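PDB 5Y7Q: fanconi-associated nuclease 1 homolog, which belongs to the FAN1 family and combines helix-turn-helix, SAP and VRR-NUC domains in one largely helical chain. Local coordinates for residues A72-P77 with P114-W120; L84-V88 with L187-C193; I316-E320 with L351-L355. All blocks are in the same frame, centred on the assembly; numbering follows the deposited sequence.

Contact 1: A72-P77 with P114-W120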
loop_
_atom_site.group_PDB
_atom_site.type_symbol
_atom_site.label_atom_id
_atom_site.label_comp_id
_atom_site.label_asym_id
_atom_site.label_seq_id
_atom_site.Cartn_x
_atom_site.Cartn_y
_atom_site.Cartn_z
ATOM N N ALA A 72 -28.394 13.087 -15.382
ATOM C CA ALA A 72 -28.937 12.104 -16.306
ATOM C C ALA A 72 -29.168 10.780 -15.592
ATOM O O ALA A 72 -30.241 10.178 -15.718
ATOM C CB ALA A 72 -28.008 11.937 -17.508
ATOM N N PHE A 73 -28.183 10.343 -14.787
ATOM C CA PHE A 73 -28.328 9.109 -14.026
ATOM C C PHE A 73 -29.549 9.151 -13.118
ATOM O O PHE A 73 -30.279 8.159 -13.003
ATOM C CB PHE A 73 -27.067 8.863 -13.206
ATOM C CG PHE A 73 -27.099 7.583 -12.411
ATOM C CD1 PHE A 73 -26.571 6.422 -12.932
ATOM C CD2 PHE A 73 -27.657 7.548 -11.143
ATOM C CE1 PHE A 73 -26.603 5.254 -12.216
ATOM C CE2 PHE A 73 -27.684 6.377 -10.420
ATOM C CZ PHE A 73 -27.160 5.227 -10.962
ATOM N N ALA A 74 -29.774 10.281 -12.438
ATOM C CA ALA A 74 -30.997 10.424 -11.648
ATOM C C ALA A 74 -32.264 10.242 -12.491
ATOM O O ALA A 74 -33.305 9.810 -11.972
ATOM C CB ALA A 74 -31.021 11.786 -10.964
ATOM N N GLU A 75 -32.208 10.566 -13.782
ATOM C CA GLU A 75 -33.395 10.353 -14.610
ATOM C C GLU A 75 -33.652 8.888 -14.972
ATOM O O GLU A 75 -34.753 8.559 -15.410
ATOM C CB GLU A 75 -33.293 11.176 -15.898
ATOM C CG GLU A 75 -32.965 12.637 -15.661
ATOM C CD GLU A 75 -33.858 13.264 -14.612
ATOM O OE1 GLU A 75 -35.097 13.104 -14.711
ATOM O OE2 GLU A 75 -33.316 13.904 -13.680
ATOM N N LEU A 76 -32.685 8.002 -14.806
ATOM C CA LEU A 76 -32.840 6.650 -15.320
ATOM C C LEU A 76 -33.857 5.852 -14.509
ATOM O O LEU A 76 -33.975 6.031 -13.294
ATOM C CB LEU A 76 -31.508 5.919 -15.297
ATOM C CG LEU A 76 -30.616 6.352 -16.445
ATOM C CD1 LEU A 76 -29.194 5.957 -16.124
ATOM C CD2 LEU A 76 -31.144 5.734 -17.737
ATOM N N PRO A 77 -34.595 4.959 -15.162
ATOM C CA PRO A 77 -35.401 3.988 -14.420
ATOM C C PRO A 77 -34.506 3.098 -13.580
ATOM O O PRO A 77 -33.348 2.856 -13.925
ATOM C CB PRO A 77 -36.105 3.193 -15.525
ATOM C CG PRO A 77 -35.230 3.371 -16.729
ATOM C CD PRO A 77 -34.697 4.763 -16.617
ATOM N N PRO A 114 -32.081 2.308 -22.229
ATOM C CA PRO A 114 -31.874 3.738 -21.922
ATOM C C PRO A 114 -30.406 4.121 -21.810
ATOM O O PRO A 114 -30.057 5.264 -22.140
ATOM C CB PRO A 114 -32.618 3.935 -20.592
ATOM C CG PRO A 114 -33.475 2.755 -20.431
ATOM C CD PRO A 114 -32.762 1.633 -21.108
ATOM N N LEU A 115 -29.540 3.189 -21.369
ATOM C CA LEU A 115 -28.091 3.420 -21.349
ATOM C C LEU A 115 -27.522 3.533 -22.757
ATOM O O LEU A 115 -26.631 4.352 -23.008
ATOM C CB LEU A 115 -27.376 2.299 -20.578
ATOM C CG LEU A 115 -27.928 2.083 -19.167
ATOM C CD1 LEU A 115 -27.320 0.887 -18.480
ATOM C CD2 LEU A 115 -27.729 3.340 -18.340
ATOM N N LEU A 116 -28.007 2.710 -23.687
ATOM C CA LEU A 116 -27.608 2.880 -25.081
ATOM C C LEU A 116 -27.978 4.265 -25.603
ATOM O O LEU A 116 -27.211 4.870 -26.361
ATOM C CB LEU A 116 -28.232 1.790 -25.951
ATOM C CG LEU A 116 -27.865 0.357 -25.560
ATOM C CD1 LEU A 116 -28.504 -0.622 -26.509
ATOM C CD2 LEU A 116 -26.364 0.157 -25.531
ATOM N N ALA A 117 -29.140 4.799 -25.198
ATOM C CA ALA A 117 -29.567 6.095 -25.753
ATOM C C ALA A 117 -28.651 7.247 -25.327
ATOM O O ALA A 117 -28.486 8.219 -26.080
ATOM C CB ALA A 117 -31.018 6.405 -25.360
ATOM N N LEU A 118 -28.070 7.166 -24.128
ATOM C CA LEU A 118 -27.145 8.169 -23.614
ATOM C C LEU A 118 -25.716 7.982 -24.108
ATOM O O LEU A 118 -24.872 8.857 -23.870
ATOM C CB LEU A 118 -27.126 8.122 -22.088
ATOM C CG LEU A 118 -28.331 8.624 -21.310
ATOM C CD1 LEU A 118 -28.417 7.897 -19.958
ATOM C CD2 LEU A 118 -28.221 10.126 -21.129
ATOM N N GLY A 119 -25.410 6.857 -24.748
ATOM C CA GLY A 119 -24.051 6.574 -25.139
ATOM C C GLY A 119 -23.145 6.091 -24.022
ATOM O O GLY A 119 -21.953 5.853 -24.269
ATOM N N TRP A 120 -23.661 5.935 -22.803
ATOM C CA TRP A 120 -22.836 5.370 -21.747
ATOM C C TRP A 120 -22.573 3.885 -21.952
ATOM O O TRP A 120 -21.699 3.330 -21.280
ATOM C CB TRP A 120 -23.491 5.596 -20.389
ATOM C CG TRP A 120 -23.659 7.034 -20.055
ATOM C CD1 TRP A 120 -23.108 8.107 -20.700
ATOM C CD2 TRP A 120 -24.439 7.565 -18.990
ATOM N NE1 TRP A 120 -23.496 9.278 -20.093
ATOM C CE2 TRP A 120 -24.315 8.971 -19.040
ATOM C CE3 TRP A 120 -25.219 6.988 -17.984
ATOM C CZ2 TRP A 120 -24.950 9.805 -18.135
ATOM C CZ3 TRP A 120 -25.840 7.814 -17.086
ATOM C CH2 TRP A 120 -25.707 9.212 -17.166
#

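Contact 2: L84-V88 with L187-C193. With nucleotides of chain B.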
loop_
_atom_site.group_PDB
_atom_site.type_symbol
_atom_site.label_atom_id
_atom_site.label_comp_id
_atom_site.label_asym_id
_atom_site.label_seq_id
_atom_site.Cartn_x
_atom_site.Cartn_y
_atom_site.Cartn_z
ATOM N N LEU A 84 -26.262 -0.410 -14.775
ATOM C CA LEU A 84 -25.045 0.379 -14.876
ATOM C C LEU A 84 -24.089 0.034 -13.753
ATOM O O LEU A 84 -22.923 -0.325 -13.985
ATOM C CB LEU A 84 -25.360 1.866 -14.833
ATOM C CG LEU A 84 -24.142 2.661 -15.284
ATOM C CD1 LEU A 84 -23.662 2.078 -16.606
ATOM C CD2 LEU A 84 -24.499 4.122 -15.454
ATOM N N VAL A 85 -24.577 0.120 -12.519
ATOM C CA VAL A 85 -23.671 -0.054 -11.397
ATOM C C VAL A 85 -23.053 -1.441 -11.438
ATOM O O VAL A 85 -21.839 -1.612 -11.196
ATOM C CB VAL A 85 -24.419 0.234 -10.091
ATOM C CG1 VAL A 85 -23.569 -0.097 -8.926
ATOM C CG2 VAL A 85 -24.788 1.712 -10.060
ATOM N N ARG A 86 -23.848 -2.445 -11.834
ATOM C CA ARG A 86 -23.287 -3.778 -12.016
ATOM C C ARG A 86 -22.121 -3.769 -13.003
ATOM O O ARG A 86 -21.073 -4.353 -12.727
ATOM C CB ARG A 86 -24.361 -4.748 -12.469
ATOM C CG ARG A 86 -25.387 -5.005 -11.435
ATOM C CD ARG A 86 -24.801 -5.559 -10.185
ATOM N NE ARG A 86 -25.859 -6.237 -9.458
ATOM C CZ ARG A 86 -25.685 -7.031 -8.403
ATOM N NH1 ARG A 86 -24.468 -7.252 -7.940
ATOM N NH2 ARG A 86 -26.741 -7.619 -7.835
ATOM N N MET A 87 -22.272 -3.114 -14.161
ATOM C CA MET A 87 -21.151 -3.127 -15.104
ATOM C C MET A 87 -19.930 -2.399 -14.536
ATOM O O MET A 87 -18.788 -2.851 -14.716
ATOM C CB MET A 87 -21.576 -2.513 -16.441
ATOM C CG MET A 87 -22.795 -3.211 -17.080
ATOM S SD MET A 87 -23.547 -2.348 -18.445
ATOM C CE MET A 87 -22.196 -2.375 -19.577
ATOM N N VAL A 88 -20.157 -1.294 -13.824
ATOM C CA VAL A 88 -19.063 -0.489 -13.297
ATOM C C VAL A 88 -18.263 -1.270 -12.271
ATOM O O VAL A 88 -17.037 -1.179 -12.224
ATOM C CB VAL A 88 -19.619 0.814 -12.701
ATOM C CG1 VAL A 88 -18.520 1.617 -12.033
ATOM C CG2 VAL A 88 -20.350 1.643 -13.782
ATOM N N LEU A 187 -19.063 -0.631 -21.882
ATOM C CA LEU A 187 -19.240 0.561 -21.056
ATOM C C LEU A 187 -18.311 1.686 -21.514
ATOM O O LEU A 187 -17.128 1.453 -21.752
ATOM C CB LEU A 187 -18.961 0.176 -19.616
ATOM C CG LEU A 187 -19.140 1.031 -18.393
ATOM C CD1 LEU A 187 -20.557 1.579 -18.300
ATOM C CD2 LEU A 187 -18.846 0.021 -17.288
ATOM N N ARG A 188 -18.859 2.881 -21.754
ATOM C CA ARG A 188 -18.059 4.012 -22.227
ATOM C C ARG A 188 -17.831 5.144 -21.227
ATOM O O ARG A 188 -17.163 6.120 -21.583
ATOM C CB ARG A 188 -18.663 4.563 -23.518
ATOM C CG ARG A 188 -18.185 3.800 -24.756
ATOM C CD ARG A 188 -17.238 4.636 -25.604
ATOM N NE ARG A 188 -17.457 6.075 -25.418
ATOM C CZ ARG A 188 -18.470 6.774 -25.937
ATOM N NH1 ARG A 188 -18.581 8.083 -25.698
ATOM N NH2 ARG A 188 -19.390 6.164 -26.678
ATOM N N CYS A 189 -18.396 5.082 -20.022
ATOM C CA CYS A 189 -18.246 6.132 -19.012
ATOM C C CYS A 189 -17.193 5.836 -17.907
ATOM O O CYS A 189 -17.138 6.567 -16.911
ATOM C CB CYS A 189 -19.613 6.448 -18.394
ATOM S SG CYS A 189 -20.453 5.049 -17.613
ATOM N N MET A 190 -16.394 4.769 -18.031
ATOM C CA MET A 190 -15.531 4.347 -16.923
ATOM C C MET A 190 -14.561 5.425 -16.440
ATOM O O MET A 190 -14.225 5.438 -15.259
ATOM C CB MET A 190 -14.723 3.116 -17.298
ATOM C CG MET A 190 -14.566 2.179 -16.179
ATOM S SD MET A 190 -16.141 1.730 -15.441
ATOM C CE MET A 190 -15.536 0.958 -13.944
ATOM N N ALA A 191 -14.067 6.303 -17.314
ATOM C CA ALA A 191 -13.154 7.336 -16.838
ATOM C C ALA A 191 -13.859 8.285 -15.885
ATOM O O ALA A 191 -13.326 8.619 -14.820
ATOM C CB ALA A 191 -12.545 8.117 -17.997
ATOM N N LEU A 192 -15.062 8.718 -16.250
ATOM C CA LEU A 192 -15.843 9.605 -15.398
ATOM C C LEU A 192 -16.216 8.937 -14.071
ATOM O O LEU A 192 -16.252 9.587 -13.019
ATOM C CB LEU A 192 -17.077 10.040 -16.179
ATOM C CG LEU A 192 -18.218 10.744 -15.495
ATOM C CD1 LEU A 192 -17.639 11.803 -14.627
ATOM C CD2 LEU A 192 -19.035 11.353 -16.583
ATOM N N CYS A 193 -16.487 7.636 -14.098
ATOM C CA CYS A 193 -16.720 6.900 -12.858
ATOM C C CYS A 193 -15.458 6.820 -12.001
ATOM O O CYS A 193 -15.507 7.037 -10.783
ATOM C CB CYS A 193 -17.236 5.505 -13.177
ATOM S SG CYS A 193 -18.906 5.567 -13.811
ATOM P P DG B 10 -25.462 -10.057 -4.784
ATOM O OP1 DG B 10 -26.784 -10.673 -5.029
ATOM O OP2 DG B 10 -25.043 -8.794 -5.412
ATOM O "O5'" DG B 10 -25.364 -9.952 -3.203
ATOM C "C5'" DG B 10 -25.609 -11.113 -2.425
ATOM C "C4'" DG B 10 -24.980 -10.972 -1.076
ATOM O "O4'" DG B 10 -23.548 -11.022 -1.229
ATOM C "C3'" DG B 10 -25.302 -9.652 -0.385
ATOM O "O3'" DG B 10 -25.956 -9.890 0.838
ATOM C "C2'" DG B 10 -23.950 -8.976 -0.167
ATOM C "C1'" DG B 10 -22.953 -10.105 -0.354
ATOM N N9 DG B 10 -21.722 -9.636 -0.947
ATOM C C8 DG B 10 -21.592 -8.753 -1.994
ATOM N N7 DG B 10 -20.355 -8.503 -2.312
ATOM C C5 DG B 10 -19.618 -9.260 -1.407
ATOM C C6 DG B 10 -18.215 -9.395 -1.254
ATOM O O6 DG B 10 -17.310 -8.847 -1.913
ATOM N N1 DG B 10 -17.897 -10.265 -0.200
ATOM C C2 DG B 10 -18.825 -10.913 0.602
ATOM N N2 DG B 10 -18.344 -11.713 1.560
ATOM N N3 DG B 10 -20.131 -10.797 0.462
ATOM C C4 DG B 10 -20.455 -9.955 -0.555
#

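Contact 3: I316-E320 with L351-L355. With nucleotides of chain D.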
loop_
_atom_site.group_PDB
_atom_site.type_symbol
_atom_site.label_atom_id
_atom_site.label_comp_id
_atom_site.label_asym_id
_atom_site.label_seq_id
_atom_site.Cartn_x
_atom_site.Cartn_y
_atom_site.Cartn_z
ATOM N N ILE A 316 23.846 8.791 -4.918
ATOM C CA ILE A 316 25.277 8.588 -4.652
ATOM C C ILE A 316 25.711 7.217 -5.152
ATOM O O ILE A 316 26.672 7.078 -5.924
ATOM C CB ILE A 316 25.589 8.745 -3.152
ATOM C CG1 ILE A 316 25.186 10.129 -2.661
ATOM C CG2 ILE A 316 27.056 8.505 -2.897
ATOM C CD1 ILE A 316 24.818 10.171 -1.210
ATOM N N ARG A 317 24.989 6.181 -4.732
ATOM C CA ARG A 317 25.361 4.835 -5.135
ATOM C C ARG A 317 25.312 4.670 -6.651
ATOM O O ARG A 317 26.153 3.963 -7.216
ATOM C CB ARG A 317 24.460 3.818 -4.433
ATOM C CG ARG A 317 24.712 2.373 -4.833
ATOM C CD ARG A 317 26.170 1.932 -4.641
ATOM N NE ARG A 317 26.398 0.588 -5.180
ATOM C CZ ARG A 317 27.598 0.045 -5.377
ATOM N NH1 ARG A 317 28.693 0.725 -5.076
ATOM N NH2 ARG A 317 27.704 -1.181 -5.877
ATOM N N SER A 318 24.367 5.328 -7.338
ATOM C CA SER A 318 24.341 5.227 -8.796
ATOM C C SER A 318 25.554 5.897 -9.424
ATOM O O SER A 318 26.161 5.341 -10.345
ATOM C CB SER A 318 23.062 5.833 -9.367
ATOM O OG SER A 318 21.957 4.980 -9.154
ATOM N N LEU A 319 25.922 7.092 -8.952
ATOM C CA LEU A 319 27.129 7.725 -9.469
ATOM C C LEU A 319 28.329 6.811 -9.281
ATOM O O LEU A 319 29.104 6.578 -10.223
ATOM C CB LEU A 319 27.356 9.078 -8.802
ATOM C CG LEU A 319 26.435 10.227 -9.234
ATOM C CD1 LEU A 319 26.281 11.296 -8.157
ATOM C CD2 LEU A 319 26.882 10.847 -10.568
ATOM N N GLU A 320 28.474 6.243 -8.075
ATOM C CA GLU A 320 29.573 5.309 -7.847
ATOM C C GLU A 320 29.550 4.176 -8.876
ATOM O O GLU A 320 30.574 3.867 -9.495
ATOM C CB GLU A 320 29.524 4.760 -6.418
ATOM C CG GLU A 320 30.810 4.063 -5.994
ATOM C CD GLU A 320 30.664 3.246 -4.710
ATOM O OE1 GLU A 320 31.704 2.821 -4.140
ATOM O OE2 GLU A 320 29.517 3.011 -4.274
ATOM N N LEU A 351 29.288 4.372 2.453
ATOM C CA LEU A 351 29.629 4.957 1.156
ATOM C C LEU A 351 30.831 5.876 1.247
ATOM O O LEU A 351 31.768 5.782 0.448
ATOM C CB LEU A 351 28.447 5.740 0.603
ATOM C CG LEU A 351 27.491 4.897 -0.191
ATOM C CD1 LEU A 351 26.291 5.743 -0.506
ATOM C CD2 LEU A 351 28.219 4.474 -1.433
ATOM N N LEU A 352 30.794 6.805 2.181
ATOM C CA LEU A 352 31.871 7.781 2.297
ATOM C C LEU A 352 33.261 7.157 2.249
ATOM O O LEU A 352 34.029 7.516 1.347
ATOM C CB LEU A 352 31.647 8.603 3.571
ATOM C CG LEU A 352 31.714 10.092 3.321
ATOM C CD1 LEU A 352 32.947 10.674 3.993
ATOM C CD2 LEU A 352 31.779 10.331 1.838
ATOM N N PRO A 353 33.633 6.201 3.109
ATOM C CA PRO A 353 35.030 5.735 3.098
ATOM C C PRO A 353 35.410 5.019 1.819
ATOM O O PRO A 353 36.586 5.044 1.429
ATOM C CB PRO A 353 35.106 4.786 4.304
ATOM C CG PRO A 353 33.809 4.963 5.050
ATOM C CD PRO A 353 32.811 5.408 4.033
ATOM N N ARG A 354 34.454 4.358 1.167
ATOM C CA ARG A 354 34.762 3.666 -0.075
ATOM C C ARG A 354 34.988 4.656 -1.208
ATOM O O ARG A 354 35.857 4.436 -2.071
ATOM C CB ARG A 354 33.632 2.702 -0.386
ATOM C CG ARG A 354 33.704 2.068 -1.719
ATOM C CD ARG A 354 32.707 0.951 -1.745
ATOM N NE ARG A 354 31.340 1.449 -1.666
ATOM C CZ ARG A 354 30.324 0.777 -1.127
ATOM N NH1 ARG A 354 30.520 -0.421 -0.594
ATOM N NH2 ARG A 354 29.109 1.308 -1.108
ATOM N N LEU A 355 34.238 5.764 -1.196
ATOM C CA LEU A 355 34.496 6.869 -2.111
ATOM C C LEU A 355 35.814 7.567 -1.797
ATOM O O LEU A 355 36.562 7.942 -2.707
ATOM C CB LEU A 355 33.353 7.869 -2.034
ATOM C CG LEU A 355 32.021 7.257 -2.385
ATOM C CD1 LEU A 355 30.989 8.301 -2.188
ATOM C CD2 LEU A 355 32.066 6.753 -3.825
ATOM P P DA D 2 27.178 -1.804 0.731
ATOM O OP1 DA D 2 27.041 -0.419 0.229
ATOM O OP2 DA D 2 26.311 -2.216 1.853
ATOM O "O5'" DA D 2 26.925 -2.833 -0.468
ATOM C "C5'" DA D 2 27.918 -3.028 -1.487
ATOM C "C4'" DA D 2 27.295 -3.678 -2.697
ATOM O "O4'" DA D 2 27.160 -5.104 -2.456
ATOM C "C3'" DA D 2 25.882 -3.172 -2.995
ATOM O "O3'" DA D 2 25.634 -3.132 -4.379
ATOM C "C2'" DA D 2 25.014 -4.213 -2.329
ATOM C "C1'" DA D 2 25.801 -5.464 -2.601
ATOM N N9 DA D 2 25.452 -6.491 -1.650
ATOM C C8 DA D 2 25.391 -6.366 -0.291
ATOM N N7 DA D 2 24.988 -7.449 0.318
ATOM C C5 DA D 2 24.742 -8.331 -0.718
ATOM C C6 DA D 2 24.295 -9.656 -0.740
ATOM N N6 DA D 2 24.004 -10.348 0.358
ATOM N N1 DA D 2 24.160 -10.248 -1.939
ATOM C C2 DA D 2 24.457 -9.553 -3.043
ATOM N N3 DA D 2 24.886 -8.302 -3.148
ATOM C C4 DA D 2 25.009 -7.745 -1.936
ATOM P P DA D 3 24.174 -2.725 -4.926
ATOM O OP1 DA D 3 24.416 -1.550 -5.785
ATOM O OP2 DA D 3 23.192 -2.572 -3.832
ATOM O "O5'" DA D 3 23.741 -3.982 -5.828
ATOM C "C5'" DA D 3 24.587 -4.411 -6.900
ATOM C "C4'" DA D 3 23.954 -5.512 -7.743
ATOM O "O4'" DA D 3 23.617 -6.642 -6.921
ATOM C "C3'" DA D 3 22.660 -5.165 -8.437
ATOM O "O3'" DA D 3 22.495 -6.065 -9.519
ATOM C "C2'" DA D 3 21.640 -5.427 -7.330
ATOM C "C1'" DA D 3 22.210 -6.707 -6.746
ATOM N N9 DA D 3 22.006 -6.894 -5.331
ATOM C C8 DA D 3 22.289 -6.013 -4.326
ATOM N N7 DA D 3 22.068 -6.495 -3.130
ATOM C C5 DA D 3 21.645 -7.794 -3.371
ATOM C C6 DA D 3 21.254 -8.837 -2.517
ATOM N N6 DA D 3 21.236 -8.719 -1.189
ATOM N N1 DA D 3 20.884 -10.011 -3.086
ATOM C C2 DA D 3 20.910 -10.120 -4.420
ATOM N N3 DA D 3 21.257 -9.208 -5.322
ATOM C C4 DA D 3 21.620 -8.057 -4.723
ATOM P P DG D 1 33.597 -3.291 1.257
ATOM O OP1 DG D 1 34.193 -2.467 0.177
ATOM O OP2 DG D 1 34.440 -4.212 2.061
ATOM O "O5'" DG D 1 32.802 -2.341 2.277
ATOM C "C5'" DG D 1 31.583 -2.793 2.873
ATOM C "C4'" DG D 1 30.662 -3.365 1.812
ATOM O "O4'" DG D 1 30.766 -4.807 1.786
ATOM C "C3'" DG D 1 29.165 -3.076 2.001
ATOM O "O3'" DG D 1 28.735 -2.021 1.108
ATOM C "C2'" DG D 1 28.495 -4.408 1.656
ATOM C "C1'" DG D 1 29.639 -5.251 1.107
ATOM N N9 DG D 1 29.404 -6.660 1.340
ATOM C C8 DG D 1 29.276 -7.295 2.549
ATOM N N7 DG D 1 28.983 -8.560 2.438
ATOM C C5 DG D 1 28.876 -8.764 1.070
ATOM C C6 DG D 1 28.580 -9.938 0.339
ATOM O O6 DG D 1 28.335 -11.076 0.766
ATOM N N1 DG D 1 28.574 -9.701 -1.032
ATOM C C2 DG D 1 28.823 -8.484 -1.627
ATOM N N2 DG D 1 28.776 -8.456 -2.967
ATOM N N3 DG D 1 29.105 -7.379 -0.956
ATOM C C4 DG D 1 29.114 -7.595 0.384
#

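Contact 1: A72-P77 with P114-W120
Within the FAN1 helix-turn-helix domain, Ala72 in the last turn of helix 64-75 and Leu76 just after it pack against Pro114, Leu115, Leu118 and Trp120 at the end of helix 108-118 and the turn beyond it. Every side-chain pair across the interface is apolar, and 289 Å² is buried in all. Leu76 divides its two methyls between different neighbours. The Leu76 and Leu115 side chains cross at about a right angle, with Leu76 CD1 3.7 Å from Leu115 CD2 and also within 4.0 Å of Trp120 CZ3. Leu76 CD2 lies 3.7 Å from Pro114 CB and meets Leu118 CD1 tip to tip at 4.1 Å. With CG opposite the carbonyl carbon and beside the backbone N (chi1 -77°), the fork of Leu76 is directed into this apolar group.

The indole of Trp120 closes the other end. Ala72 CB approaches it obliquely, 3.6 Å from Trp120 CH2, while the backbone N of Phe73 sits at the ring edge, in its plane. One face carries Leu118 CD1, 3.8 Å above the Trp120 ring plane and displaced toward the rim. Between them Gly119 leaves helical angles with positive phi (78°), a conformation that glycine accommodates readily, and Trp120 follows directly. At the periphery, Pro77 CG and Pro114 CG are 4.1 Å apart. Leu84 of helix 78-89 touches both Phe73 and Trp120, and Phe73 also packs on Phe47 of helix 42-57. Such packing of short helices around a shared apolar centre, beside a small antiparallel sheet, is consistent with a helix-turn-helix domain.

Contact 2: L84-V88 with L187-C193
The flat group here, the guanidinium of Arg86, projects from the same helix whose Leu84, Met87 and Val88 meet Leu187, Met190 and Cys193. At its edge, in plane, lies OP2 of DG10 of chain B, which two N-H groups grip together: Arg86 NH1 to OP2 of DG10 is 3.0 Å (151° at the hydrogen), and Arg86 NH2 to the same OP2 is 3.2 Å. Tyr43 adds a cation-pi interaction, and Glu104 forms a salt bridge with NH2; with these partners, both the place and the rotation of the group are probably well defined.

Facing segment 187-193, the chemistry is apolar. Leu187 has the largest share on its side, and Val88 nearly matches it from the helix. The CG of Leu187 is set opposite the backbone N (chi1 -174°), and both methyls reach helix 78-89. Leu187 CD1 meets Leu84 CD1 at 3.6 Å, the two side chains crossing at about a right angle. Leu187 CD2 rests 3.8 Å from Met87 CB and 4.1 Å from Val88 CG2. Val88 uses its other branch for Met190, whose chain bends at chi2 (53°) to bring CE within 3.6 Å of Val88 CG1. Cys193 SG approaches Val88 CG2 at 4.2 Å.

Leu187 closes strand 184-187, the middle strand of a three-stranded antiparallel sheet, and its backbone pairs with Thr93. Cys189 then takes the N-cap position of helix 190-201. Helix 78-89 thus packs against the point where strand 184-187 leads toward helix 190-201, while from helix 64-75 Phe73 touches Leu84 and Phe69 touches Cys189, and helix 42-57 receives Val85.

Contact 3: I316-E320 with L351-L355
Glu320 joins Arg354 across the two helices and Arg317 within its own, forming a three-residue salt-bridge network. Arg354 NE lies 2.9 Å from Glu320 OE1, but this hydrogen bond is weak because it is strongly bent. The other oxygen, Glu320 OE2, takes Arg317 NH1 at 2.6 Å; the donor comes from above the carboxylate plane (68° out of it), while the oxygen lies in the guanidinium plane. CG of Glu320 stands opposite the backbone N (chi1 -166°) and the chain beyond is extended, which carries the carboxylate between the two arginines. Nearer the backbone, Glu320 CG packs on Leu355 CD2 at 3.7 Å, and Ile316 CG2 on Leu351 CD1 at 3.7 Å.

In the next shell the arginines turn other N-H groups to DNA. Arg354 clasps the phosphodiester between DG1 and DA2 of chain D: its NH2 reaches OP1 of DA2 at 3.0 Å in a nearly straight bond, and its NH1 reaches O3' of DG1 at 2.9 Å. Arg317 serves the following phosphodiester, with NE 3.0 Å from OP1 of DA3 and weak bonds from Arg317 NH2 to the same OP1 and to O3' of DA2. Glu320 thus links the two phosphate-binding groups from the protein side, firmly to Arg317 and weakly to Arg354.

The short helical segments run nearly parallel, 24° apart, with their axes 11.6 Å from each other. Helix 325-337 comes between them in sequence, and its Leu331 touches Ile316, as does Leu348 of helix 342-358; Ser318 is turned instead to helix 296-304.

In the fold
Contacts 1 and 2 are neighbours, their centres 12 Å apart, joined by a probable hydrogen bond from Arg188 N to Trp120 O. Contact 1 joins helices 64-75 and 108-118; contact 2 joins helix 78-89, which follows 64-75 in the chain, to strand 184-187 and helix 190-201. Contact 1 is partly exposed and purely apolar; contact 2 is buried and apolar where its segments meet, with one arginine of the helix directed to a DNA phosphate rather than to the other segment. Contact 3 lies across the chain's centre, about 51 Å from contact 2 between centres. It too is buried, yet its charged network crosses between the helices themselves and adjoins the phosphates, beside leucine and isoleucine packing.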